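Local coordinates for protein PAN2-PAN3 deadenylation complex catalytic subunit pan2 (Neurospora crassa, PDB 4CZW) that probably serves as the catalytic subunit of the PAN deadenylase, shortening the poly(A) tails of mRNA by exonucleolytic cleavage to 5'-AMP, at residues T226-K232 and V301-E305. Residues are numbered along the deposited sequence.
Sequences TFSQVLK and VYCYE
In the USP-like (pseudo-UCH) domain of Pan2, predicted to be catalytically inactive, the first turns of helix 227-235 pack across one face of strand 300-305, an outer strand of a mixed sheet. Residues 227-232 are alpha-helical and 301-305 extended; the two short axes run nearly antiparallel, at 159° and 7.2 Å apart, with the CA atoms of Ser-228 and Cys-303 at 5.0 Å and those of Lys-232 and Val-301 at 6.1 Å. Strand 291-297 pairs with the strand and supplies Ile-292 and Ile-294 to the core beneath Leu-231.

Lys-232, Cys-303 and Ser-228 bury most of the surface. Cys-303 (chi1 t) points at the helix, where a small thiol suits the tight spacing: SG lies 3.7 Å from Leu-231 CD2 and 3.6 Å from Ser-228 OG. Short Ser-228 (m) lets the backbones approach, its CB 3.3 Å from Cys-303 O. Lys-232, long and extended (t, t, t, then p), sends NZ to Val-301 O at 2.5 Å, forms an off-centre cation-pi contact with Tyr-302 (NZ 4.5 Å from the ring centroid) and pairs with Glu-236 in a salt bridge.

A capping box closes the helix start: Thr-226 (p) N donates to Gln-229 OE1 (3.1 Å) and Gln-229 N weakly to Thr-226 OG1 (3.3 Å). Glu-305, an acid suited to first-turn amides that have no acceptor within the helix, accepts hydrogen bonds from Ser-228 N (2.9 Å) and Ser-228 OG (2.7 Å) on OE1, while a water bridges its OE2 (2.5 Å) to Phe-227 N (2.8 Å).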
# COMPACT_ATOMS: atom_id res chain seq x y z
N THR A 226 14.61 -28.57 10.69
CA THR A 226 15.00 -27.36 9.98
C THR A 226 13.82 -26.67 9.31
O THR A 226 12.76 -27.27 9.14
CB THR A 226 16.08 -27.66 8.92
OG1 THR A 226 15.53 -28.48 7.89
CG2 THR A 226 17.27 -28.36 9.55
N PHE A 227 14.02 -25.42 8.92
CA PHE A 227 12.99 -24.64 8.24
C PHE A 227 12.72 -25.20 6.84
O PHE A 227 11.60 -25.15 6.35
CB PHE A 227 13.41 -23.17 8.15
CG PHE A 227 12.47 -22.32 7.33
CD1 PHE A 227 11.28 -21.87 7.86
CD2 PHE A 227 12.79 -21.98 6.02
CE1 PHE A 227 10.42 -21.09 7.11
CE2 PHE A 227 11.93 -21.20 5.26
CZ PHE A 227 10.74 -20.76 5.81
N SER A 228 13.77 -25.73 6.21
CA SER A 228 13.66 -26.31 4.89
C SER A 228 12.72 -27.52 4.90
O SER A 228 11.96 -27.75 3.96
CB SER A 228 15.03 -26.72 4.36
OG SER A 228 15.89 -25.59 4.24
N GLN A 229 12.79 -28.29 5.98
CA GLN A 229 11.93 -29.46 6.15
C GLN A 229 10.48 -29.06 6.41
O GLN A 229 9.56 -29.71 5.92
CB GLN A 229 12.45 -30.34 7.29
CG GLN A 229 13.79 -31.01 7.00
CD GLN A 229 14.41 -31.62 8.24
OE1 GLN A 229 13.99 -31.33 9.37
NE2 GLN A 229 15.41 -32.47 8.05
N VAL A 230 10.30 -28.00 7.18
CA VAL A 230 8.97 -27.50 7.50
C VAL A 230 8.31 -26.91 6.25
O VAL A 230 7.11 -27.09 6.02
CB VAL A 230 9.02 -26.44 8.62
CG1 VAL A 230 7.66 -25.79 8.82
CG2 VAL A 230 9.51 -27.07 9.91
N LEU A 231 9.10 -26.21 5.44
CA LEU A 231 8.62 -25.64 4.19
C LEU A 231 8.21 -26.74 3.21
O LEU A 231 7.16 -26.66 2.58
CB LEU A 231 9.69 -24.75 3.56
CG LEU A 231 9.37 -24.20 2.17
CD1 LEU A 231 8.08 -23.40 2.18
CD2 LEU A 231 10.52 -23.34 1.66
N LYS A 232 9.05 -27.76 3.10
CA LYS A 232 8.79 -28.90 2.22
C LYS A 232 7.51 -29.63 2.62
O LYS A 232 6.70 -30.01 1.78
CB LYS A 232 9.97 -29.87 2.22
CG LYS A 232 9.69 -31.19 1.52
CD LYS A 232 10.90 -32.11 1.56
CE LYS A 232 10.58 -33.46 0.94
NZ LYS A 232 10.09 -33.33 -0.46
N VAL A 301 9.12 -31.55 -3.90
CA VAL A 301 9.83 -30.31 -3.60
C VAL A 301 10.94 -30.55 -2.59
O VAL A 301 10.72 -31.17 -1.55
CB VAL A 301 8.87 -29.22 -3.07
CG1 VAL A 301 9.63 -28.13 -2.34
CG2 VAL A 301 8.04 -28.64 -4.21
N TYR A 302 12.13 -30.05 -2.90
CA TYR A 302 13.28 -30.20 -2.01
C TYR A 302 13.88 -28.84 -1.67
O TYR A 302 14.28 -28.09 -2.56
CB TYR A 302 14.34 -31.10 -2.65
CG TYR A 302 13.78 -32.42 -3.14
CD1 TYR A 302 13.67 -33.51 -2.28
CD2 TYR A 302 13.36 -32.58 -4.45
CE1 TYR A 302 13.16 -34.72 -2.72
CE2 TYR A 302 12.85 -33.79 -4.90
CZ TYR A 302 12.75 -34.85 -4.03
OH TYR A 302 12.25 -36.05 -4.47
N CYS A 303 13.94 -28.53 -0.38
CA CYS A 303 14.44 -27.23 0.07
C CYS A 303 15.76 -27.37 0.83
O CYS A 303 15.94 -28.31 1.61
CB CYS A 303 13.40 -26.53 0.94
SG CYS A 303 13.85 -24.85 1.43
N TYR A 304 16.67 -26.42 0.61
CA TYR A 304 17.97 -26.45 1.27
C TYR A 304 18.33 -25.08 1.84
O TYR A 304 17.88 -24.05 1.35
CB TYR A 304 19.05 -26.91 0.29
CG TYR A 304 18.74 -28.22 -0.39
CD1 TYR A 304 18.97 -29.43 0.24
CD2 TYR A 304 18.21 -28.25 -1.68
CE1 TYR A 304 18.68 -30.63 -0.38
CE2 TYR A 304 17.91 -29.44 -2.30
CZ TYR A 304 18.15 -30.63 -1.65
OH TYR A 304 17.86 -31.82 -2.27
N GLU A 305 19.16 -25.09 2.89
CA GLU A 305 19.57 -23.86 3.55
C GLU A 305 20.97 -23.98 4.12
O GLU A 305 21.50 -25.09 4.26
CB GLU A 305 18.58 -23.50 4.66
CG GLU A 305 18.58 -24.48 5.82
CD GLU A 305 17.51 -24.18 6.85
OE1 GLU A 305 16.31 -24.29 6.52
OE2 GLU A 305 17.87 -23.82 7.99
O HOH W 1 16.30 -24.12 9.86